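Serpin 2 (Anopheles gambiae, PDB 3PZF) inhibits the clip-domain serine proteases CLIPB4, CLIPB9 and CLIPB10 and so restrains melanization in the mosquito hemolymph. Local coordinates at residues 39-44 with 290-295; 286-291 with 337-342; 372-377 with 390-395. One frame throughout, in Å; residues are numbered along the deposited sequence.

Contacts 2 and 3 are buried pairings of neighbouring antiparallel strands, in two layers of the serpin fold: contact 2 in the large central sheet, next to the hinge region, and contact 3 in the C-terminal hairpin behind it. Contact 1 is partly buried and joins the layers face to face. It shares Phe290 and Asp291 with contact 2, both drawing on strand 277-295, while strand 41-43 pairs with strand 386-392 of contact 3. The chemistry follows the place: CH-pi contacts occur in all three, but backbone hydrogen bonds bind the strands within each layer, whereas in contact 1 a water bridges two carbonyls. Phe290 and Phe288 of contact 2 meet Ile392 of contact 3.

Contact 1: residues 39-44 with 290-295; sequences SNVVLS and FDFSEQ
Phe290 and Phe292 alternate with the outward-turned Asp291 on strand 277-295, and both direct their rings at Asn40, Val41 and Val42. The tight part lies round these two rings. CB of Asn40 sits over the centre of the Phe290 ring, 3.6 Å from the centroid, as a CH-pi contact, while the carbonyl of Val41 comes in at the edge, its O 3.5 Å from Phe290 CZ. An asparagine suits this place because its CB can lie on an aromatic face while OD1 accepts from the backbone N atoms of Glu393 and Asn394; the amide plane is tilted 53° from the ring.

Val42 lies between the two phenylalanines. Its CG1, placed between the backbone N and the carbonyl carbon (chi1 63°), touches Phe290 CE1 at 3.6 Å and also meets Phe292 CB. Branching at CB lets this methyl reach both side chains while staying close to the backbone. At Phe292, CD2 comes 3.4 Å from Val42 O. Val41 lies alongside, and its CG1 covers one face of the ring off-centre, 4.0 Å from the centroid; His37 meets the same ring edge-to-face.

The looser side is at Ser39 and the water. Ser39, partly exposed, comes no closer than 4.5 Å, OG to Phe292 CE1, and gives its hydrogen bond to Asn40 O. Beside Val42, a water donates to both Val42 O (2.8 Å) and Phe292 O (2.9 Å), bridging two acceptors that could not bond each other.

The strands cross at 68°, as expected of stacked layers rather than neighbours in one sheet: strand 41-43 pairs with strand 386-392 and strand 277-295 with strand 332-341. With no direct hydrogen bond between the segments, the layers are joined here by dispersion, CH-pi contacts and shape, the water supplying the polar link.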
loop_
_atom_site.group_PDB
_atom_site.type_symbol
_atom_site.label_atom_id
_atom_site.label_comp_id
_atom_site.label_asym_id
_atom_site.label_seq_id
_atom_site.Cartn_x
_atom_site.Cartn_y
_atom_site.Cartn_z
ATOM N N SER A 39 -14.590 -6.416 -3.210
ATOM C CA SER A 39 -14.937 -5.038 -2.905
ATOM C C SER A 39 -13.766 -4.234 -3.388
ATOM O O SER A 39 -12.782 -4.833 -3.774
ATOM C CB SER A 39 -15.056 -4.860 -1.396
ATOM O OG SER A 39 -13.852 -5.280 -0.728
ATOM N N ASN A 40 -13.835 -2.903 -3.341
ATOM C CA ASN A 40 -12.631 -2.102 -3.564
ATOM C C ASN A 40 -11.608 -2.477 -2.521
ATOM O O ASN A 40 -11.956 -2.813 -1.390
ATOM C CB ASN A 40 -12.927 -0.599 -3.472
ATOM C CG ASN A 40 -13.976 -0.151 -4.441
ATOM O OD1 ASN A 40 -14.189 -0.786 -5.471
ATOM N ND2 ASN A 40 -14.609 0.978 -4.150
ATOM N N VAL A 41 -10.320 -2.422 -2.882
ATOM C CA VAL A 41 -9.256 -2.721 -1.942
ATOM C C VAL A 41 -8.193 -1.664 -2.139
ATOM O O VAL A 41 -7.943 -1.265 -3.277
ATOM C CB VAL A 41 -8.624 -4.099 -2.206
ATOM C CG1 VAL A 41 -7.374 -4.316 -1.289
ATOM C CG2 VAL A 41 -9.609 -5.236 -1.978
ATOM N N VAL A 42 -7.542 -1.216 -1.058
ATOM C CA VAL A 42 -6.304 -0.436 -1.217
ATOM C C VAL A 42 -5.396 -0.793 -0.026
ATOM O O VAL A 42 -5.857 -0.934 1.117
ATOM C CB VAL A 42 -6.587 1.091 -1.300
ATOM C CG1 VAL A 42 -7.208 1.606 -0.008
ATOM C CG2 VAL A 42 -5.330 1.883 -1.640
ATOM N N LEU A 43 -4.125 -1.030 -0.315
ATOM C CA LEU A 43 -3.175 -1.288 0.758
ATOM C C LEU A 43 -1.793 -0.732 0.380
ATOM O O LEU A 43 -1.601 -0.190 -0.721
ATOM C CB LEU A 43 -3.099 -2.803 1.026
ATOM C CG LEU A 43 -2.450 -3.597 -0.118
ATOM C CD1 LEU A 43 -1.592 -4.754 0.467
ATOM C CD2 LEU A 43 -3.471 -4.142 -1.106
ATOM N N SER A 44 -0.837 -0.840 1.292
ATOM C CA SER A 44 0.519 -0.381 0.984
ATOM C C SER A 44 1.483 -1.559 1.110
ATOM O O SER A 44 1.903 -1.899 2.210
ATOM C CB SER A 44 0.945 0.761 1.913
ATOM O OG SER A 44 2.323 1.083 1.687
ATOM N N PHE A 290 -12.338 5.961 -0.907
ATOM C CA PHE A 290 -12.664 4.878 0.016
ATOM C C PHE A 290 -11.461 4.545 0.887
ATOM O O PHE A 290 -10.353 5.043 0.682
ATOM C CB PHE A 290 -13.120 3.608 -0.744
ATOM C CG PHE A 290 -11.999 2.879 -1.504
ATOM C CD1 PHE A 290 -11.338 1.771 -0.962
ATOM C CD2 PHE A 290 -11.649 3.279 -2.794
ATOM C CE1 PHE A 290 -10.330 1.103 -1.677
ATOM C CE2 PHE A 290 -10.638 2.641 -3.505
ATOM C CZ PHE A 290 -9.981 1.539 -2.962
ATOM N N ASP A 291 -11.699 3.710 1.880
ATOM C CA ASP A 291 -10.596 3.208 2.660
ATOM C C ASP A 291 -10.753 1.708 2.866
ATOM O O ASP A 291 -11.796 1.114 2.586
ATOM C CB ASP A 291 -10.463 3.975 3.970
ATOM C CG ASP A 291 -11.718 4.034 4.733
ATOM O OD1 ASP A 291 -12.203 2.967 5.155
ATOM O OD2 ASP A 291 -12.201 5.161 4.940
ATOM N N PHE A 292 -9.699 1.091 3.366
ATOM C CA PHE A 292 -9.669 -0.356 3.421
ATOM C C PHE A 292 -8.754 -0.695 4.588
ATOM O O PHE A 292 -7.644 -0.168 4.681
ATOM C CB PHE A 292 -9.112 -0.978 2.131
ATOM C CG PHE A 292 -9.132 -2.481 2.148
ATOM C CD1 PHE A 292 -10.315 -3.175 1.921
ATOM C CD2 PHE A 292 -7.984 -3.208 2.469
ATOM C CE1 PHE A 292 -10.349 -4.567 1.969
ATOM C CE2 PHE A 292 -8.015 -4.603 2.523
ATOM C CZ PHE A 292 -9.206 -5.276 2.262
ATOM N N SER A 293 -9.266 -1.498 5.505
ATOM C CA SER A 293 -8.542 -1.876 6.715
ATOM C C SER A 293 -8.528 -3.393 6.785
ATOM O O SER A 293 -9.506 -4.037 6.401
ATOM C CB SER A 293 -9.265 -1.308 7.937
ATOM O OG SER A 293 -8.463 -1.408 9.093
ATOM N N GLU A 294 -7.454 -3.981 7.291
ATOM C CA GLU A 294 -7.405 -5.431 7.411
ATOM C C GLU A 294 -6.421 -5.861 8.496
ATOM O O GLU A 294 -5.397 -5.215 8.707
ATOM C CB GLU A 294 -7.006 -6.089 6.086
ATOM C CG GLU A 294 -7.047 -7.617 6.145
ATOM C CD GLU A 294 -7.023 -8.276 4.787
ATOM O OE1 GLU A 294 -6.347 -7.743 3.879
ATOM O OE2 GLU A 294 -7.679 -9.327 4.622
ATOM N N GLN A 295 -6.738 -6.961 9.152
ATOM C CA GLN A 295 -5.784 -7.565 10.062
ATOM C C GLN A 295 -4.949 -8.485 9.170
ATOM O O GLN A 295 -5.507 -9.291 8.410
ATOM C CB GLN A 295 -6.518 -8.342 11.148
ATOM C CG GLN A 295 -5.594 -9.142 12.017
ATOM C CD GLN A 295 -6.379 -9.886 13.093
ATOM O OE1 GLN A 295 -7.268 -9.317 13.729
ATOM N NE2 GLN A 295 -6.074 -11.160 13.272
HETATM O O HOH W 1 -5.091 -1.168 3.815
#

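Contact 2: residues 286-291 with 337-342; sequences PKFKFD and AGITIN
Ile341 lies across the ring of Phe288, its CG1 over one face and 3.7 Å from the centroid, displaced toward the rim. With CG1 between the backbone N and the carbonyl carbon (chi1 68°) and the chain then extended, CD1 passes on to Phe288 CE1 at 3.2 Å, a tight fit. Ile339 serves two rings with one methyl: CG2 meets the edge of Phe288, 4.0 Å from CE2, and also lies over a face of Phe290, 3.8 Å from that centroid. This is the face opposite Asn40, so Phe290 is sandwiched. Flat rings and branched aliphatics suit this side of the sheet because it is buried against strand 374-380: Phe288 meets Phe374 and, at about 30°, the ring of Phe376, and Ile339 meets Ile378.

The strands run antiparallel and belong to the central sheet of the serpin fold, strand 332-341 leading into the hinge region that begins at Leu344. Phe290 and Ile339 form a hydrogen-bonded pair with two nearly straight bonds; between Phe288 and Ile341, the bond from Phe288 N is weak.

On the other face Lys289 and Thr340 lie side by side, Lys289 CG 3.4 Å from Thr340 OG1. The lysine extends outward from an exposed position, while the threonine hydroxyl bonds Glu347 of the hinge. Lys287 crosses Asn342 with its CD 4.0 Å from CB, and its NZ forms a salt bridge with Glu343; Asn342 OD1 accepts from the N atoms of Leu344 and Gly345.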
loop_
_atom_site.group_PDB
_atom_site.type_symbol
_atom_site.label_atom_id
_atom_site.label_comp_id
_atom_site.label_asym_id
_atom_site.label_seq_id
_atom_site.Cartn_x
_atom_site.Cartn_y
_atom_site.Cartn_z
ATOM N N PRO A 286 -13.324 6.537 -13.476
ATOM C CA PRO A 286 -14.350 6.857 -12.483
ATOM C C PRO A 286 -13.682 7.462 -11.265
ATOM O O PRO A 286 -12.593 7.010 -10.887
ATOM C CB PRO A 286 -14.947 5.490 -12.137
ATOM C CG PRO A 286 -13.810 4.513 -12.364
ATOM C CD PRO A 286 -13.011 5.095 -13.525
ATOM N N LYS A 287 -14.290 8.468 -10.669
ATOM C CA LYS A 287 -13.763 9.027 -9.437
ATOM C C LYS A 287 -14.081 8.060 -8.293
ATOM O O LYS A 287 -15.089 7.343 -8.331
ATOM C CB LYS A 287 -14.361 10.416 -9.194
ATOM C CG LYS A 287 -13.880 11.438 -10.246
ATOM C CD LYS A 287 -14.347 12.851 -9.973
ATOM C CE LYS A 287 -15.780 13.069 -10.470
ATOM N NZ LYS A 287 -16.267 14.471 -10.247
ATOM N N PHE A 288 -13.207 8.020 -7.287
ATOM C CA PHE A 288 -13.481 7.185 -6.120
ATOM C C PHE A 288 -12.815 7.724 -4.883
ATOM O O PHE A 288 -11.776 8.400 -4.946
ATOM C CB PHE A 288 -13.098 5.712 -6.357
ATOM C CG PHE A 288 -11.655 5.494 -6.812
ATOM C CD1 PHE A 288 -11.348 5.262 -8.165
ATOM C CD2 PHE A 288 -10.618 5.497 -5.885
ATOM C CE1 PHE A 288 -10.009 5.023 -8.583
ATOM C CE2 PHE A 288 -9.284 5.283 -6.294
ATOM C CZ PHE A 288 -8.981 5.051 -7.651
ATOM N N LYS A 289 -13.453 7.442 -3.751
ATOM C CA LYS A 289 -12.917 7.765 -2.447
ATOM C C LYS A 289 -13.320 6.657 -1.483
ATOM O O LYS A 289 -14.509 6.429 -1.244
ATOM C CB LYS A 289 -13.500 9.096 -1.972
ATOM C CG LYS A 289 -13.095 9.478 -0.544
ATOM C CD LYS A 289 -13.641 10.826 -0.163
ATOM C CE LYS A 289 -13.047 11.299 1.168
ATOM N NZ LYS A 289 -13.529 12.664 1.547
ATOM N N PHE A 290 -12.338 5.961 -0.907
ATOM C CA PHE A 290 -12.664 4.878 0.016
ATOM C C PHE A 290 -11.461 4.545 0.887
ATOM O O PHE A 290 -10.353 5.043 0.682
ATOM C CB PHE A 290 -13.120 3.608 -0.744
ATOM C CG PHE A 290 -11.999 2.879 -1.504
ATOM C CD1 PHE A 290 -11.338 1.771 -0.962
ATOM C CD2 PHE A 290 -11.649 3.279 -2.794
ATOM C CE1 PHE A 290 -10.330 1.103 -1.677
ATOM C CE2 PHE A 290 -10.638 2.641 -3.505
ATOM C CZ PHE A 290 -9.981 1.539 -2.962
ATOM N N ASP A 291 -11.699 3.710 1.880
ATOM C CA ASP A 291 -10.596 3.208 2.660
ATOM C C ASP A 291 -10.753 1.708 2.866
ATOM O O ASP A 291 -11.796 1.114 2.586
ATOM C CB ASP A 291 -10.463 3.975 3.970
ATOM C CG ASP A 291 -11.718 4.034 4.733
ATOM O OD1 ASP A 291 -12.203 2.967 5.155
ATOM O OD2 ASP A 291 -12.201 5.161 4.940
ATOM N N ALA A 337 -5.520 2.077 4.942
ATOM C CA ALA A 337 -5.123 3.055 3.923
ATOM C C ALA A 337 -6.372 3.683 3.329
ATOM O O ALA A 337 -7.349 2.980 3.115
ATOM C CB ALA A 337 -4.342 2.368 2.814
ATOM N N GLY A 338 -6.331 4.980 3.047
ATOM C CA GLY A 338 -7.420 5.610 2.294
ATOM C C GLY A 338 -6.888 6.081 0.950
ATOM O O GLY A 338 -5.710 6.363 0.809
ATOM N N ILE A 339 -7.743 6.183 -0.051
ATOM C CA ILE A 339 -7.289 6.666 -1.365
ATOM C C ILE A 339 -8.466 7.410 -1.967
ATOM O O ILE A 339 -9.612 7.019 -1.781
ATOM C CB ILE A 339 -6.866 5.521 -2.286
ATOM C CG1 ILE A 339 -6.219 6.046 -3.597
ATOM C CG2 ILE A 339 -8.052 4.578 -2.554
ATOM C CD1 ILE A 339 -4.848 6.785 -3.405
ATOM N N THR A 340 -8.152 8.499 -2.661
ATOM C CA THR A 340 -9.130 9.299 -3.395
ATOM C C THR A 340 -8.515 9.642 -4.730
ATOM O O THR A 340 -7.317 9.922 -4.804
ATOM C CB THR A 340 -9.395 10.601 -2.656
ATOM O OG1 THR A 340 -9.863 10.308 -1.326
ATOM C CG2 THR A 340 -10.448 11.461 -3.417
ATOM N N ILE A 341 -9.282 9.573 -5.812
ATOM C CA ILE A 341 -8.867 10.288 -7.015
ATOM C C ILE A 341 -10.035 11.156 -7.491
ATOM O O ILE A 341 -11.208 10.738 -7.472
ATOM C CB ILE A 341 -8.337 9.380 -8.205
ATOM C CG1 ILE A 341 -9.458 8.523 -8.814
ATOM C CG2 ILE A 341 -7.115 8.523 -7.741
ATOM C CD1 ILE A 341 -9.040 7.741 -10.071
ATOM N N ASN A 342 -9.698 12.379 -7.891
ATOM C CA ASN A 342 -10.623 13.237 -8.616
ATOM C C ASN A 342 -9.911 13.989 -9.756
ATOM O O ASN A 342 -8.813 13.605 -10.162
ATOM C CB ASN A 342 -11.337 14.197 -7.652
ATOM C CG ASN A 342 -10.413 15.224 -7.043
ATOM O OD1 ASN A 342 -9.246 15.308 -7.382
ATOM N ND2 ASN A 342 -10.962 16.053 -6.155
#

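Contact 3: residues 372-377 with 390-395; sequences RPFIFF and GKIENP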
loop_
_atom_site.group_PDB
_atom_site.type_symbol
_atom_site.label_atom_id
_atom_site.label_comp_id
_atom_site.label_asym_id
_atom_site.label_seq_id
_atom_site.Cartn_x
_atom_site.Cartn_y
_atom_site.Cartn_z
ATOM N N ARG A 372 -15.117 -0.517 -16.202
ATOM C CA ARG A 372 -15.225 -1.840 -15.599
ATOM C C ARG A 372 -14.062 -1.991 -14.604
ATOM O O ARG A 372 -13.235 -1.113 -14.523
ATOM C CB ARG A 372 -15.192 -2.936 -16.652
ATOM C CG ARG A 372 -13.985 -2.912 -17.501
ATOM C CD ARG A 372 -14.121 -3.862 -18.693
ATOM N NE ARG A 372 -12.921 -3.675 -19.488
ATOM C CZ ARG A 372 -12.833 -2.828 -20.503
ATOM N NH1 ARG A 372 -13.913 -2.156 -20.910
ATOM N NH2 ARG A 372 -11.680 -2.674 -21.128
ATOM N N PRO A 373 -14.037 -3.078 -13.825
ATOM C CA PRO A 373 -13.057 -3.122 -12.719
ATOM C C PRO A 373 -11.598 -3.075 -13.201
ATOM O O PRO A 373 -11.272 -3.519 -14.305
ATOM C CB PRO A 373 -13.348 -4.472 -12.044
ATOM C CG PRO A 373 -14.848 -4.636 -12.215
ATOM C CD PRO A 373 -15.061 -4.127 -13.688
ATOM N N PHE A 374 -10.739 -2.494 -12.376
ATOM C CA PHE A 374 -9.334 -2.346 -12.760
ATOM C C PHE A 374 -8.462 -2.326 -11.540
ATOM O O PHE A 374 -8.958 -2.201 -10.418
ATOM C CB PHE A 374 -9.149 -1.052 -13.573
ATOM C CG PHE A 374 -9.601 0.209 -12.861
ATOM C CD1 PHE A 374 -10.903 0.707 -13.048
ATOM C CD2 PHE A 374 -8.727 0.922 -12.053
ATOM C CE1 PHE A 374 -11.306 1.867 -12.445
ATOM C CE2 PHE A 374 -9.124 2.099 -11.430
ATOM C CZ PHE A 374 -10.446 2.568 -11.618
ATOM N N ILE A 375 -7.154 -2.479 -11.782
ATOM C CA ILE A 375 -6.125 -2.470 -10.737
ATOM C C ILE A 375 -5.411 -1.143 -10.834
ATOM O O ILE A 375 -5.278 -0.604 -11.923
ATOM C CB ILE A 375 -5.134 -3.614 -11.025
ATOM C CG1 ILE A 375 -5.901 -4.948 -10.946
ATOM C CG2 ILE A 375 -3.876 -3.553 -10.057
ATOM C CD1 ILE A 375 -5.269 -6.113 -11.755
ATOM N N PHE A 376 -4.971 -0.589 -9.706
ATOM C CA PHE A 376 -4.129 0.590 -9.744
ATOM C C PHE A 376 -3.016 0.451 -8.706
ATOM O O PHE A 376 -3.117 -0.366 -7.771
ATOM C CB PHE A 376 -4.940 1.857 -9.480
ATOM C CG PHE A 376 -5.556 1.912 -8.104
ATOM C CD1 PHE A 376 -6.859 1.437 -7.876
ATOM C CD2 PHE A 376 -4.852 2.463 -7.033
ATOM C CE1 PHE A 376 -7.418 1.471 -6.591
ATOM C CE2 PHE A 376 -5.418 2.507 -5.746
ATOM C CZ PHE A 376 -6.703 2.011 -5.533
ATOM N N PHE A 377 -1.944 1.213 -8.894
ATOM C CA PHE A 377 -0.888 1.298 -7.888
ATOM C C PHE A 377 -0.169 2.637 -7.994
ATOM O O PHE A 377 -0.215 3.295 -9.036
ATOM C CB PHE A 377 0.088 0.088 -7.920
ATOM C CG PHE A 377 0.872 -0.082 -9.196
ATOM C CD1 PHE A 377 0.368 -0.832 -10.249
ATOM C CD2 PHE A 377 2.164 0.441 -9.312
ATOM C CE1 PHE A 377 1.130 -1.024 -11.415
ATOM C CE2 PHE A 377 2.913 0.253 -10.494
ATOM C CZ PHE A 377 2.381 -0.483 -11.525
ATOM N N GLY A 390 -4.145 -1.377 -5.316
ATOM C CA GLY A 390 -5.563 -1.560 -5.003
ATOM C C GLY A 390 -6.320 -1.986 -6.229
ATOM O O GLY A 390 -5.749 -2.118 -7.335
ATOM N N LYS A 391 -7.622 -2.205 -6.049
ATOM C CA LYS A 391 -8.460 -2.448 -7.204
ATOM C C LYS A 391 -9.797 -1.800 -6.970
ATOM O O LYS A 391 -10.199 -1.548 -5.840
ATOM C CB LYS A 391 -8.625 -3.943 -7.447
ATOM C CG LYS A 391 -9.247 -4.668 -6.272
ATOM C CD LYS A 391 -9.684 -6.060 -6.659
ATOM C CE LYS A 391 -10.399 -6.719 -5.470
ATOM N NZ LYS A 391 -11.033 -8.005 -5.822
ATOM N N ILE A 392 -10.458 -1.488 -8.073
ATOM C CA ILE A 392 -11.787 -0.894 -8.026
ATOM C C ILE A 392 -12.755 -1.934 -8.543
ATOM O O ILE A 392 -12.640 -2.373 -9.673
ATOM C CB ILE A 392 -11.825 0.348 -8.925
ATOM C CG1 ILE A 392 -10.908 1.432 -8.351
ATOM C CG2 ILE A 392 -13.254 0.893 -9.091
ATOM C CD1 ILE A 392 -11.250 1.824 -6.885
ATOM N N GLU A 393 -13.696 -2.355 -7.702
ATOM C CA GLU A 393 -14.794 -3.223 -8.133
ATOM C C GLU A 393 -16.114 -2.443 -8.273
ATOM O O GLU A 393 -17.017 -2.843 -9.023
ATOM C CB GLU A 393 -14.986 -4.324 -7.083
ATOM C CG GLU A 393 -13.841 -5.305 -6.957
ATOM C CD GLU A 393 -13.830 -6.361 -8.043
ATOM O OE1 GLU A 393 -14.626 -6.262 -9.022
ATOM O OE2 GLU A 393 -13.009 -7.293 -7.919
ATOM N N ASN A 394 -16.219 -1.316 -7.572
ATOM C CA ASN A 394 -17.462 -0.519 -7.543
ATOM C C ASN A 394 -17.115 0.879 -7.054
ATOM O O ASN A 394 -17.106 1.135 -5.833
ATOM C CB ASN A 394 -18.463 -1.158 -6.574
ATOM C CG ASN A 394 -19.789 -0.364 -6.451
ATOM O OD1 ASN A 394 -20.010 0.632 -7.137
ATOM N ND2 ASN A 394 -20.657 -0.811 -5.556
ATOM N N PRO A 395 -16.753 1.772 -7.986
ATOM C CA PRO A 395 -16.214 3.058 -7.545
ATOM C C PRO A 395 -17.281 3.953 -6.972
ATOM O O PRO A 395 -18.266 4.257 -7.638
ATOM C CB PRO A 395 -15.626 3.662 -8.813
ATOM C CG PRO A 395 -16.461 3.049 -9.950
ATOM C CD PRO A 395 -16.770 1.634 -9.453
#
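Phe374 and Phe376 both hold CG between the backbone N and the carbonyl carbon (chi1 57° and 64°), and from there the rings extend to strand 386-392. Phe374 lies beside Ile392, the two side chains pointing the same way. CB of Ile392 sits over a face of the ring, 3.9 Å from the centroid, and its CG1 approaches Phe374 CZ at 3.5 Å. The ring of Phe376 instead lies over the backbone of Gly390, whose CA is 4.0 Å from its centroid. Glycine suits this place: the ring occupies the space on that face of the sheet into which a side chain would project. Ile392 reaches Phe376 as well, CD1 to CE1 at 3.9 Å.

The two strands form an antiparallel beta hairpin at the C-terminal end of the serpin fold. Phe376 and Gly390 exchange two backbone hydrogen bonds, and in the one from Phe376 N to Gly390 O the donor stands above the carbonyl plane. Ile392 N gives a nearly straight bond to Phe374 O at 2.9 Å, whereas the return bond from Phe374 N is weak. The aromatic face of the hairpin meets strand 277-295, Phe374 resting on Pro286 and Ile392 on Phe288 and Phe290; on the other face Ile375 packs against Val257 and Leu261 of helix 257-263.

Beyond the paired residues, Pro373 sets its CB 3.2 Å from Ile392 O, and Glu393 crosses it at about a right angle, OE1 coming within 3.6 Å of Pro373 CG. Bent at chi2 (-79°), Glu393 turns its carboxylate back to Lys391, and its OE2 takes the salt bridge from NZ at 3.0 Å through the anti lone pair. That ammonium also bonds His37 O and Phe34 O, while Glu393 OE1 has Thr206 OG1 as a partner.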